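Local atomic coordinates of EvdO2 (Micromonospora carbonacea, PDB entry 4XAB), a protein that probably acts as a non-haem, metal-dependent oxygenase that carries out an oxidative cyclization in the biosynthesis of orthosomycin antibiotics. Residues S145-L150 with C199-G204. Sequence-based numbering, arbitrary orientation.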
ATOM      1  N   SER A 145       3.616  -5.297  -2.989  1.00 12.53           N
ATOM      2  CA  SER A 145       3.506  -3.848  -2.878  1.00 10.25           C
ATOM      3  C   SER A 145       4.670  -3.312  -2.057  1.00 12.06           C
ATOM      4  O   SER A 145       5.045  -3.918  -1.067  1.00 13.77           O
ATOM      5  CB  SER A 145       2.202  -3.442  -2.196  1.00 15.84           C
ATOM      6  OG  SER A 145       1.094  -3.809  -2.999  1.00 19.77           O
ATOM      7  N   ILE A 146       5.201  -2.169  -2.476  1.00 12.08           N
ATOM      8  CA  ILE A 146       6.251  -1.453  -1.747  1.00 11.64           C
ATOM      9  C   ILE A 146       5.686  -0.093  -1.354  1.00 12.53           C
ATOM     10  O   ILE A 146       5.445   0.776  -2.205  1.00 13.78           O
ATOM     11  CB  ILE A 146       7.537  -1.304  -2.598  1.00 13.42           C
ATOM     12  CG1 ILE A 146       8.080  -2.677  -2.980  1.00 12.79           C
ATOM     13  CG2 ILE A 146       8.608  -0.576  -1.819  1.00 13.66           C
ATOM     14  CD1 ILE A 146       9.247  -2.641  -3.984  1.00 17.06           C
ATOM     15  N   TRP A 147       5.434   0.040  -0.054  1.00 13.69           N
ATOM     16  CA  TRP A 147       4.782   1.175   0.585  1.00 13.12           C
ATOM     17  C   TRP A 147       5.868   2.076   1.157  1.00 12.67           C
ATOM     18  O   TRP A 147       6.405   1.764   2.211  1.00 15.53           O
ATOM     19  CB  TRP A 147       3.856   0.635   1.690  1.00 17.97           C
ATOM     20  CG  TRP A 147       2.851   1.539   2.388  1.00 22.15           C
ATOM     21  CD1 TRP A 147       1.540   1.746   2.035  1.00 21.00           C
ATOM     22  CD2 TRP A 147       3.043   2.245   3.629  1.00 27.51           C
ATOM     23  NE1 TRP A 147       0.928   2.579   2.949  1.00 28.57           N
ATOM     24  CE2 TRP A 147       1.826   2.896   3.935  1.00 30.16           C
ATOM     25  CE3 TRP A 147       4.128   2.405   4.495  1.00 22.80           C
ATOM     26  CZ2 TRP A 147       1.667   3.700   5.074  1.00 31.27           C
ATOM     27  CZ3 TRP A 147       3.965   3.207   5.633  1.00 23.55           C
ATOM     28  CH2 TRP A 147       2.745   3.839   5.906  1.00 26.45           C
ATOM     29  N   THR A 148       6.216   3.152   0.452  1.00 14.73           N
ATOM     30  CA  THR A 148       7.283   4.055   0.911  1.00 16.59           C
ATOM     31  C   THR A 148       6.644   5.228   1.626  1.00 14.73           C
ATOM     32  O   THR A 148       5.785   5.904   1.053  1.00 20.10           O
ATOM     33  CB  THR A 148       8.141   4.592  -0.253  1.00 14.91           C
ATOM     34  OG1 THR A 148       8.768   3.506  -0.945  1.00 16.99           O
ATOM     35  CG2 THR A 148       9.209   5.581   0.256  1.00 16.38           C
ATOM     36  N   THR A 149       7.044   5.484   2.865  1.00 14.86           N
ATOM     37  CA  THR A 149       6.409   6.575   3.596  1.00 15.34           C
ATOM     38  C   THR A 149       7.201   7.863   3.399  1.00 16.70           C
ATOM     39  O   THR A 149       8.427   7.839   3.284  1.00 16.39           O
ATOM     40  CB  THR A 149       6.267   6.247   5.095  1.00 12.49           C
ATOM     41  OG1 THR A 149       5.522   7.277   5.746  1.00 19.18           O
ATOM     42  CG2 THR A 149       7.644   6.086   5.775  1.00 15.45           C
ATOM     43  N   LEU A 150       6.487   8.984   3.326  1.00 16.57           N
ATOM     44  CA  LEU A 150       7.117  10.298   3.205  1.00 17.50           C
ATOM     45  C   LEU A 150       7.275  10.942   4.572  1.00 16.12           C
ATOM     46  O   LEU A 150       7.941  11.971   4.718  1.00 18.62           O
ATOM     47  CB  LEU A 150       6.289  11.227   2.306  1.00 19.61           C
ATOM     48  CG  LEU A 150       5.937  10.762   0.900  1.00 25.36           C
ATOM     49  CD1 LEU A 150       5.454  11.948   0.052  1.00 26.30           C
ATOM     50  CD2 LEU A 150       7.115  10.053   0.250  1.00 30.05           C
ATOM     51  N   CYS A 199       4.545  -2.259  11.892  1.00 16.25           N
ATOM     52  CA  CYS A 199       5.745  -1.864  11.166  1.00 16.11           C
ATOM     53  C   CYS A 199       5.924  -0.353  11.097  1.00 14.20           C
ATOM     54  O   CYS A 199       5.730   0.256  10.039  1.00 16.40           O
ATOM     55  CB  CYS A 199       5.710  -2.447   9.750  1.00 16.13           C
ATOM     56  SG  CYS A 199       5.924  -4.231   9.768  1.00 18.81           S
ATOM     57  N   PRO A 200       6.316   0.263  12.223  1.00 17.01           N
ATOM     58  CA  PRO A 200       6.614   1.694  12.147  1.00 16.51           C
ATOM     59  C   PRO A 200       7.827   1.959  11.256  1.00 14.42           C
ATOM     60  O   PRO A 200       8.674   1.077  11.081  1.00 17.93           O
ATOM     61  CB  PRO A 200       6.889   2.069  13.603  1.00 18.10           C
ATOM     62  CG  PRO A 200       6.133   1.045  14.404  1.00 20.42           C
ATOM     63  CD  PRO A 200       6.344  -0.225  13.613  1.00 17.03           C
ATOM     64  N   LEU A 201       7.874   3.158  10.682  1.00 14.05           N
ATOM     65  CA  LEU A 201       8.909   3.551   9.734  1.00 12.07           C
ATOM     66  C   LEU A 201       9.319   4.983   9.959  1.00 14.66           C
ATOM     67  O   LEU A 201       8.524   5.800  10.423  1.00 15.61           O
ATOM     68  CB  LEU A 201       8.425   3.417   8.295  1.00 14.05           C
ATOM     69  CG  LEU A 201       8.050   2.008   7.838  1.00 15.05           C
ATOM     70  CD1 LEU A 201       7.422   2.090   6.468  1.00 16.84           C
ATOM     71  CD2 LEU A 201       9.268   1.066   7.819  1.00 15.85           C
ATOM     72  N   ALA A 202      10.560   5.283   9.600  1.00 13.61           N
ATOM     73  CA  ALA A 202      11.017   6.661   9.511  1.00 14.63           C
ATOM     74  C   ALA A 202      10.783   7.129   8.075  1.00 15.47           C
ATOM     75  O   ALA A 202      10.547   6.296   7.187  1.00 16.91           O
ATOM     76  CB  ALA A 202      12.488   6.749   9.894  1.00 13.72           C
ATOM     77  N   PRO A 203      10.829   8.451   7.830  1.00 15.47           N
ATOM     78  CA  PRO A 203      10.632   8.943   6.463  1.00 14.70           C
ATOM     79  C   PRO A 203      11.611   8.313   5.474  1.00 18.50           C
ATOM     80  O   PRO A 203      12.800   8.198   5.761  1.00 17.18           O
ATOM     81  CB  PRO A 203      10.887  10.448   6.589  1.00 22.68           C
ATOM     82  CG  PRO A 203      10.630  10.759   8.012  1.00 23.09           C
ATOM     83  CD  PRO A 203      11.057   9.556   8.783  1.00 17.77           C
ATOM     84  N   GLY A 204      11.090   7.870   4.333  1.00 16.32           N
ATOM     85  CA  GLY A 204      11.911   7.205   3.336  1.00 14.48           C
ATOM     86  C   GLY A 204      12.025   5.708   3.539  1.00 15.08           C
ATOM     87  O   GLY A 204      12.579   5.014   2.685  1.00 15.35           O
TER
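Residues 145-150, at the end of strand 139-149, meet residues 199-204, in the loop before strand 206-210, at a steep angle: the touching parts run 72° apart, and the backbones come close at Thr149-Gly204 and Leu150-Pro203. There Gly204 N gives its hydrogen to Thr149 O over 2.9 Å, a fairly straight bond (159° at the hydrogen) with the donor above the carbonyl plane rather than on a lone pair. Gly204 has a positive phi, with backbone angles at which a side chain would press on the preceding carbonyl; the bond lies beside the pairing of Gly205 with Thr149, just before strand 206-210 runs antiparallel to strand 139-149.

Thr149 places OG1 anti to its backbone N (chi1 -174°), where it hydrogen-bonds to Asp151 O, and this leaves CG2 in the crowded position between N and the carbonyl carbon. That methyl faces the loop, 3.2 Å from Ala202 O and 3.8 Å from Leu201 CB. Trp147 crosses Leu201 obliquely: with CG anti to the backbone N, its six-membered ring meets Leu201 CD1 at the edge, in plane, CZ3 lying 3.7 Å away. Pro203 CB rests against Leu150 O, itself hydrogen-bonded to Arg39 of helix 32-45.

The side chain of Trp147 lies about 7 Å from the bound nickel, and Leu201 backs its indole edge. One directional backbone hydrogen bond, flanked by apolar and methyl-carbonyl contacts, thus joins loop to strand in the double-stranded beta-helix.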